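Local coordinates for putative peptidyl-arginine deiminase family protein (Campylobacter jejuni subsp. jejuni serotype O:2, PDB 6B10), which probably hydrolyses agmatine to N-carbamoylputrescine and ammonia, a deimination step on the route to putrescine in polyamine biosynthesis, at residues A93-E98 with N327-L332; I13-E18 with S320-C325. All blocks are in the same frame, centred on the assembly; numbering follows the deposited sequence.

Contact 1 of 2, residues A93-E98 with N327-L332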
ATOM      1  N   ALA A  93       9.542   3.711   4.540  1.00 35.29           N
ATOM      2  CA  ALA A  93      10.460   4.179   3.503  1.00 34.91           C
ATOM      3  C   ALA A  93      10.069   3.623   2.134  1.00 33.48           C
ATOM      4  O   ALA A  93       9.669   2.462   2.027  1.00 33.88           O
ATOM      5  CB  ALA A  93      11.882   3.767   3.841  1.00 35.71           C
ATOM      6  N   ILE A  94      10.206   4.447   1.097  1.00 31.05           N
ATOM      7  CA  ILE A  94       9.803   4.071  -0.265  1.00 29.98           C
ATOM      8  C   ILE A  94      11.028   3.928  -1.168  1.00 28.39           C
ATOM      9  O   ILE A  94      11.805   4.864  -1.304  1.00 28.19           O
ATOM     10  CB  ILE A  94       8.821   5.110  -0.855  1.00 29.88           C
ATOM     11  CG1 ILE A  94       7.485   5.053  -0.114  1.00 30.16           C
ATOM     12  CG2 ILE A  94       8.577   4.864  -2.337  1.00 29.88           C
ATOM     13  CD1 ILE A  94       6.633   6.289  -0.307  1.00 31.09           C
ATOM     14  N   ASP A  95      11.190   2.757  -1.782  1.00 26.93           N
ATOM     15  CA  ASP A  95      12.321   2.499  -2.676  1.00 26.30           C
ATOM     16  C   ASP A  95      12.157   3.131  -4.047  1.00 26.08           C
ATOM     17  O   ASP A  95      11.062   3.135  -4.607  1.00 25.37           O
ATOM     18  CB  ASP A  95      12.532   0.991  -2.884  1.00 26.70           C
ATOM     19  CG  ASP A  95      13.118   0.300  -1.666  1.00 27.42           C
ATOM     20  OD1 ASP A  95      13.801   0.961  -0.853  1.00 26.94           O
ATOM     21  OD2 ASP A  95      12.903  -0.925  -1.532  1.00 28.20           O
ATOM     22  N   ILE A  96      13.267   3.651  -4.577  1.00 26.32           N
ATOM     23  CA  ILE A  96      13.409   3.967  -5.998  1.00 26.70           C
ATOM     24  C   ILE A  96      14.697   3.333  -6.489  1.00 27.38           C
ATOM     25  O   ILE A  96      15.539   2.936  -5.684  1.00 29.13           O
ATOM     26  CB  ILE A  96      13.460   5.484  -6.272  1.00 26.89           C
ATOM     27  CG1 ILE A  96      14.511   6.176  -5.388  1.00 27.47           C
ATOM     28  CG2 ILE A  96      12.091   6.109  -6.053  1.00 26.24           C
ATOM     29  CD1 ILE A  96      14.931   7.540  -5.896  1.00 27.79           C
ATOM     30  N   VAL A  97      14.843   3.214  -7.800  1.00 27.43           N
ATOM     31  CA  VAL A  97      16.129   2.865  -8.389  1.00 28.14           C
ATOM     32  C   VAL A  97      16.801   4.186  -8.749  1.00 29.63           C
ATOM     33  O   VAL A  97      16.252   4.980  -9.512  1.00 29.95           O
ATOM     34  CB  VAL A  97      15.991   1.982  -9.647  1.00 28.37           C
ATOM     35  CG1 VAL A  97      17.353   1.449 -10.072  1.00 28.90           C
ATOM     36  CG2 VAL A  97      15.044   0.812  -9.395  1.00 28.22           C
ATOM     37  N   GLU A  98      17.973   4.431  -8.178  1.00 31.13           N
ATOM     38  CA  GLU A  98      18.723   5.649  -8.451  1.00 31.64           C
ATOM     39  C   GLU A  98      20.113   5.288  -8.955  1.00 31.03           C
ATOM     40  O   GLU A  98      20.891   4.645  -8.243  1.00 29.80           O
ATOM     41  CB  GLU A  98      18.818   6.505  -7.194  1.00 32.55           C
ATOM     42  CG  GLU A  98      19.260   7.925  -7.478  1.00 34.60           C
ATOM     43  CD  GLU A  98      19.724   8.637  -6.235  1.00 36.65           C
ATOM     44  OE1 GLU A  98      20.822   8.300  -5.745  1.00 40.95           O
ATOM     45  OE2 GLU A  98      18.992   9.523  -5.749  1.00 37.74           O
ATOM     46  N   ASN A 327       6.636  -2.597   1.218  1.00 24.56           N
ATOM     47  CA  ASN A 327       7.492  -3.491   0.463  1.00 25.08           C
ATOM     48  C   ASN A 327       8.909  -2.946   0.447  1.00 25.06           C
ATOM     49  O   ASN A 327       9.111  -1.741   0.338  1.00 25.78           O
ATOM     50  CB  ASN A 327       6.958  -3.639  -0.972  1.00 24.49           C
ATOM     51  CG  ASN A 327       5.468  -3.910  -1.006  1.00 23.91           C
ATOM     52  OD1 ASN A 327       4.655  -2.983  -0.975  1.00 23.39           O
ATOM     53  ND2 ASN A 327       5.100  -5.185  -1.042  1.00 23.53           N
ATOM     54  N   ARG A 328       9.882  -3.839   0.570  1.00 26.10           N
ATOM     55  CA  ARG A 328      11.289  -3.484   0.416  1.00 26.87           C
ATOM     56  C   ARG A 328      11.820  -4.373  -0.693  1.00 26.35           C
ATOM     57  O   ARG A 328      11.785  -5.599  -0.589  1.00 25.92           O
ATOM     58  CB  ARG A 328      12.059  -3.697   1.724  1.00 28.19           C
ATOM     59  CG  ARG A 328      13.565  -3.494   1.596  1.00 30.24           C
ATOM     60  CD  ARG A 328      14.250  -3.440   2.955  1.00 31.67           C
ATOM     61  NE  ARG A 328      15.694  -3.659   2.828  1.00 33.17           N
ATOM     62  CZ  ARG A 328      16.599  -2.711   2.584  1.00 34.27           C
ATOM     63  NH1 ARG A 328      16.243  -1.437   2.438  1.00 35.62           N
ATOM     64  NH2 ARG A 328      17.882  -3.042   2.483  1.00 35.60           N
ATOM     65  N   PHE A 329      12.281  -3.751  -1.770  1.00 26.00           N
ATOM     66  CA  PHE A 329      12.575  -4.491  -2.990  1.00 26.62           C
ATOM     67  C   PHE A 329      13.968  -5.102  -2.978  1.00 26.85           C
ATOM     68  O   PHE A 329      14.836  -4.678  -2.216  1.00 25.81           O
ATOM     69  CB  PHE A 329      12.321  -3.614  -4.221  1.00 26.17           C
ATOM     70  CG  PHE A 329      10.874  -3.260  -4.375  1.00 25.61           C
ATOM     71  CD1 PHE A 329      10.018  -4.085  -5.087  1.00 25.08           C
ATOM     72  CD2 PHE A 329      10.347  -2.150  -3.724  1.00 25.03           C
ATOM     73  CE1 PHE A 329       8.669  -3.793  -5.185  1.00 24.88           C
ATOM     74  CE2 PHE A 329       8.999  -1.848  -3.824  1.00 25.06           C
ATOM     75  CZ  PHE A 329       8.161  -2.671  -4.558  1.00 24.99           C
ATOM     76  N   LYS A 330      14.137  -6.125  -3.806  1.00 28.46           N
ATOM     77  CA  LYS A 330      15.383  -6.874  -3.914  1.00 30.79           C
ATOM     78  C   LYS A 330      16.279  -6.253  -4.983  1.00 30.88           C
ATOM     79  O   LYS A 330      15.807  -5.872  -6.054  1.00 30.15           O
ATOM     80  CB  LYS A 330      15.080  -8.328  -4.285  1.00 33.12           C
ATOM     81  CG  LYS A 330      16.279  -9.275  -4.258  1.00 35.00           C
ATOM     82  CD  LYS A 330      15.959 -10.560  -5.004  1.00 37.33           C
ATOM     83  CE  LYS A 330      17.161 -11.490  -5.107  1.00 39.59           C
ATOM     84  NZ  LYS A 330      17.386 -12.273  -3.862  1.00 41.24           N
ATOM     85  N   GLY A 331      17.573  -6.165  -4.689  1.00 32.51           N
ATOM     86  CA  GLY A 331      18.557  -5.689  -5.661  1.00 33.56           C
ATOM     87  C   GLY A 331      19.769  -5.065  -5.014  1.00 34.48           C
ATOM     88  O   GLY A 331      19.869  -5.002  -3.786  1.00 35.45           O
ATOM     89  N   LEU A 332      20.685  -4.586  -5.851  1.00 36.17           N
ATOM     90  CA  LEU A 332      21.907  -3.936  -5.385  1.00 35.63           C
ATOM     91  C   LEU A 332      21.568  -2.688  -4.597  1.00 35.95           C
ATOM     92  O   LEU A 332      20.782  -1.852  -5.048  1.00 37.70           O
ATOM     93  CB  LEU A 332      22.809  -3.562  -6.564  1.00 36.01           C
TER
HETATM   94  O   HOH W   1      10.876  -0.026   2.137  1.00 40.87           O
HETATM   95  O   HOH W   2      13.785  -0.231   1.557  1.00 26.89           O
HETATM   96  O   HOH W   3       9.316   0.758  -1.155  1.00 29.29           O
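D95 OD2 is gripped by two donors: the backbone N of F329, 2.9 Å away, and the guanidinium of R333, which makes a salt bridge to it. The F329 N-H points almost straight at the oxygen (172°) and meets it nearly along the carboxylate C-O axis. With CG anti to its carbonyl carbon (chi1 -73°), the aspartate reaches across to the other strand. OD2 also lies at the edge of the F329 ring, in its plane and 3.6 Å from CD2, while the carboxylate is turned 63° from that ring. The other oxygen, OD1, takes a 2.7 Å bond from a water that itself accepts from R328 NH1; R328 NH2 forms a salt bridge with E135, and the guanidinium makes a cation-pi contact with F133. The strand axes approach to 7.1 Å, wider than direct backbone pairing allows, and waters bridge the strands: N327 O accepts from one water that also donates to A93 O, and from another that accepts from D95 N. A short, charged aspartate suits this place, since it reaches the other strand and meets a backbone N-H there. One direct side-chain-to-backbone bond and bridging waters thus join strand 94-98 of one four-stranded sheet to 326-329, an outermost strand of another, in the deiminase fold.

Contact 2 of 2, residues I13-E18 with S320-C325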
ATOM      1  N   ILE A  13       9.338   2.066  -9.009  1.00 23.90           N
ATOM      2  CA  ILE A  13       9.229   0.611  -8.912  1.00 23.04           C
ATOM      3  C   ILE A  13       7.780   0.207  -8.697  1.00 22.57           C
ATOM      4  O   ILE A  13       7.156   0.647  -7.730  1.00 21.96           O
ATOM      5  CB  ILE A  13      10.075   0.058  -7.748  1.00 23.54           C
ATOM      6  CG1 ILE A  13      11.542   0.485  -7.889  1.00 23.95           C
ATOM      7  CG2 ILE A  13      10.000  -1.462  -7.701  1.00 23.42           C
ATOM      8  CD1 ILE A  13      12.389   0.187  -6.667  1.00 23.98           C
ATOM      9  N   PRO A  14       7.234  -0.637  -9.593  1.00 21.45           N
ATOM     10  CA  PRO A  14       5.906  -1.177  -9.357  1.00 21.55           C
ATOM     11  C   PRO A  14       5.945  -2.261  -8.287  1.00 21.74           C
ATOM     12  O   PRO A  14       6.979  -2.911  -8.091  1.00 21.84           O
ATOM     13  CB  PRO A  14       5.527  -1.775 -10.709  1.00 21.73           C
ATOM     14  CG  PRO A  14       6.824  -2.190 -11.302  1.00 21.73           C
ATOM     15  CD  PRO A  14       7.857  -1.213 -10.796  1.00 21.60           C
ATOM     16  N   GLU A  15       4.811  -2.476  -7.625  1.00 21.78           N
ATOM     17  CA  GLU A  15       4.756  -3.375  -6.474  1.00 21.48           C
ATOM     18  C   GLU A  15       5.050  -4.835  -6.822  1.00 21.33           C
ATOM     19  O   GLU A  15       5.489  -5.609  -5.963  1.00 21.33           O
ATOM     20  CB  GLU A  15       3.399  -3.265  -5.794  1.00 21.73           C
ATOM     21  CG  GLU A  15       3.401  -3.708  -4.348  1.00 22.06           C
ATOM     22  CD  GLU A  15       2.207  -3.151  -3.612  1.00 22.62           C
ATOM     23  OE1 GLU A  15       2.263  -1.962  -3.230  1.00 22.71           O
ATOM     24  OE2 GLU A  15       1.206  -3.887  -3.462  1.00 22.29           O
ATOM     25  N   TRP A  16       4.823  -5.212  -8.074  1.00 21.34           N
ATOM     26  CA  TRP A  16       5.070  -6.589  -8.501  1.00 22.19           C
ATOM     27  C   TRP A  16       6.539  -6.931  -8.802  1.00 22.79           C
ATOM     28  O   TRP A  16       6.849  -8.080  -9.103  1.00 22.74           O
ATOM     29  CB  TRP A  16       4.176  -6.958  -9.690  1.00 22.37           C
ATOM     30  CG  TRP A  16       4.386  -6.125 -10.911  1.00 22.56           C
ATOM     31  CD1 TRP A  16       5.355  -6.283 -11.855  1.00 22.64           C
ATOM     32  CD2 TRP A  16       3.590  -5.012 -11.329  1.00 22.64           C
ATOM     33  NE1 TRP A  16       5.216  -5.331 -12.834  1.00 23.40           N
ATOM     34  CE2 TRP A  16       4.137  -4.540 -12.535  1.00 23.03           C
ATOM     35  CE3 TRP A  16       2.469  -4.363 -10.792  1.00 22.71           C
ATOM     36  CZ2 TRP A  16       3.603  -3.446 -13.220  1.00 23.11           C
ATOM     37  CZ3 TRP A  16       1.936  -3.287 -11.472  1.00 22.56           C
ATOM     38  CH2 TRP A  16       2.503  -2.836 -12.672  1.00 22.63           C
ATOM     39  N   SER A  17       7.440  -5.954  -8.721  1.00 24.36           N
ATOM     40  CA  SER A  17       8.878  -6.237  -8.820  1.00 25.99           C
ATOM     41  C   SER A  17       9.327  -7.065  -7.614  1.00 27.57           C
ATOM     42  O   SER A  17       8.695  -7.026  -6.544  1.00 26.92           O
ATOM     43  CB  SER A  17       9.700  -4.952  -8.882  1.00 26.19           C
ATOM     44  OG  SER A  17       9.349  -4.183 -10.008  1.00 27.16           O
ATOM     45  N   GLU A  18      10.414  -7.810  -7.803  1.00 27.29           N
ATOM     46  CA  GLU A  18      10.900  -8.750  -6.800  1.00 28.11           C
ATOM     47  C   GLU A  18      11.269  -8.029  -5.508  1.00 26.73           C
ATOM     48  O   GLU A  18      11.839  -6.939  -5.532  1.00 25.83           O
ATOM     49  CB  GLU A  18      12.104  -9.537  -7.337  1.00 29.86           C
ATOM     50  CG  GLU A  18      12.480 -10.740  -6.479  1.00 32.72           C
ATOM     51  CD  GLU A  18      13.506 -11.654  -7.143  1.00 35.95           C
ATOM     52  OE1 GLU A  18      14.290 -11.172  -7.985  1.00 37.60           O
ATOM     53  OE2 GLU A  18      13.535 -12.859  -6.815  1.00 39.17           O
ATOM     54  N   SER A 320      -6.806  -1.465   5.401  1.00 32.34           N
ATOM     55  CA  SER A 320      -6.880  -2.869   5.034  1.00 30.94           C
ATOM     56  C   SER A 320      -5.458  -3.366   4.768  1.00 28.92           C
ATOM     57  O   SER A 320      -4.508  -2.742   5.229  1.00 29.38           O
ATOM     58  CB  SER A 320      -7.825  -3.045   3.839  1.00 30.58           C
ATOM     59  OG  SER A 320      -8.047  -4.414   3.558  1.00 30.61           O
ATOM     60  N   LEU A 321      -5.310  -4.469   4.038  1.00 26.93           N
ATOM     61  CA  LEU A 321      -4.023  -5.170   3.933  1.00 26.16           C
ATOM     62  C   LEU A 321      -2.880  -4.280   3.456  1.00 25.50           C
ATOM     63  O   LEU A 321      -1.825  -4.263   4.086  1.00 25.11           O
ATOM     64  CB  LEU A 321      -4.125  -6.407   3.030  1.00 25.92           C
ATOM     65  CG  LEU A 321      -5.144  -7.497   3.406  1.00 25.99           C
ATOM     66  CD1 LEU A 321      -5.109  -8.617   2.382  1.00 25.61           C
ATOM     67  CD2 LEU A 321      -4.905  -8.056   4.807  1.00 25.88           C
ATOM     68  N   HIS A 322      -3.092  -3.544   2.362  1.00 24.80           N
ATOM     69  CA  HIS A 322      -2.035  -2.710   1.763  1.00 24.26           C
ATOM     70  C   HIS A 322      -1.570  -1.614   2.722  1.00 25.34           C
ATOM     71  O   HIS A 322      -0.382  -1.330   2.804  1.00 24.52           O
ATOM     72  CB  HIS A 322      -2.516  -2.077   0.448  1.00 23.16           C
ATOM     73  CG  HIS A 322      -1.419  -1.496  -0.395  1.00 21.87           C
ATOM     74  ND1 HIS A 322      -1.309  -0.145  -0.642  1.00 21.51           N
ATOM     75  CD2 HIS A 322      -0.395  -2.082  -1.063  1.00 21.35           C
ATOM     76  CE1 HIS A 322      -0.262   0.080  -1.417  1.00 20.96           C
ATOM     77  NE2 HIS A 322       0.311  -1.080  -1.686  1.00 20.71           N
ATOM     78  N   CYS A 323      -2.514  -1.007   3.439  1.00 27.46           N
ATOM     79  CA  CYS A 323      -2.209   0.045   4.419  1.00 30.01           C
ATOM     80  C   CYS A 323      -1.327  -0.441   5.569  1.00 29.40           C
ATOM     81  O   CYS A 323      -0.572   0.333   6.147  1.00 30.42           O
ATOM     82  CB  CYS A 323      -3.507   0.620   5.016  1.00 32.26           C
ATOM     83  SG  CYS A 323      -4.624   1.405   3.832  1.00 38.37           S
ATOM     84  N   SER A 324      -1.433  -1.720   5.905  1.00 30.10           N
ATOM     85  CA  SER A 324      -0.705  -2.290   7.040  1.00 30.26           C
ATOM     86  C   SER A 324       0.700  -2.809   6.717  1.00 30.20           C
ATOM     87  O   SER A 324       1.332  -3.425   7.574  1.00 31.60           O
ATOM     88  CB  SER A 324      -1.502  -3.454   7.612  1.00 29.77           C
ATOM     89  OG  SER A 324      -1.266  -4.611   6.842  1.00 30.29           O
ATOM     90  N   CYS A 325       1.193  -2.599   5.501  1.00 28.45           N
ATOM     91  CA  CYS A 325       2.492  -3.146   5.146  1.00 26.45           C
ATOM     92  C   CYS A 325       3.264  -2.252   4.196  1.00 26.57           C
ATOM     93  O   CYS A 325       2.718  -1.314   3.612  1.00 26.76           O
ATOM     94  CB  CYS A 325       2.333  -4.550   4.564  1.00 26.33           C
ATOM     95  SG  CYS A 325       1.415  -4.662   3.004  1.00 24.64           S
TER
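A type I turn from P14 to S17 carries E15 toward residues 321-323, whose backbone angles are helical, yet the closest CA atoms, those of E15 and H322, remain 10.7 Å apart and two side chains do the bridging. The E15 chain is extended beyond CG, and H322 has its CG anti to the backbone N (chi1 -166°), which lets the imidazole lean out to the carboxylate. H322 NE2 donates to E15 OE1 at 2.6 Å, with an N-H...O angle of 160°. The acceptor offers its syn lone pair and lies only 4° out of the imidazole plane; carboxylate and ring are nearly coplanar. The second oxygen, OE2, is taken by a salt bridge to R213 and by the backbone N of F275. The other ring nitrogen, ND1, is hydrogen-bonded to D209 OD2. Beside the histidine, L321 O accepts both S324 N and S324 OG, at 3.2 and 2.8 Å respectively, from the same face of its plane. Glutamate has the length to cross this distance, and histidine offers two ring nitrogens, pointing in different directions in one plane. With both nitrogens engaged by carboxylates and OE2 held separately, the chemistry implies an imidazole fixed in rotation and a carboxylate fixed in orientation.

In the fold
Both contacts are partly buried, but contact 2 lies about 5 Å from the centre of the chain and contact 1 about 14 Å, measured from centre to centre. They share neighbouring elements: residues 320-325 run directly into strand 326-329, and loop 13-18 leads into strand 19-25, the antiparallel neighbour of strand 326-329. K330 N probably hydrogen-bonds E18 O, 3.0 Å away, and R89 reaches both N327 OD1 and H322 O. The chemistry changes with depth. Contact 1 joins two sheets through a carboxylate, a backbone N-H and bridging waters, whereas contact 2 links two loops by one short side-chain bond backed by charged neighbours.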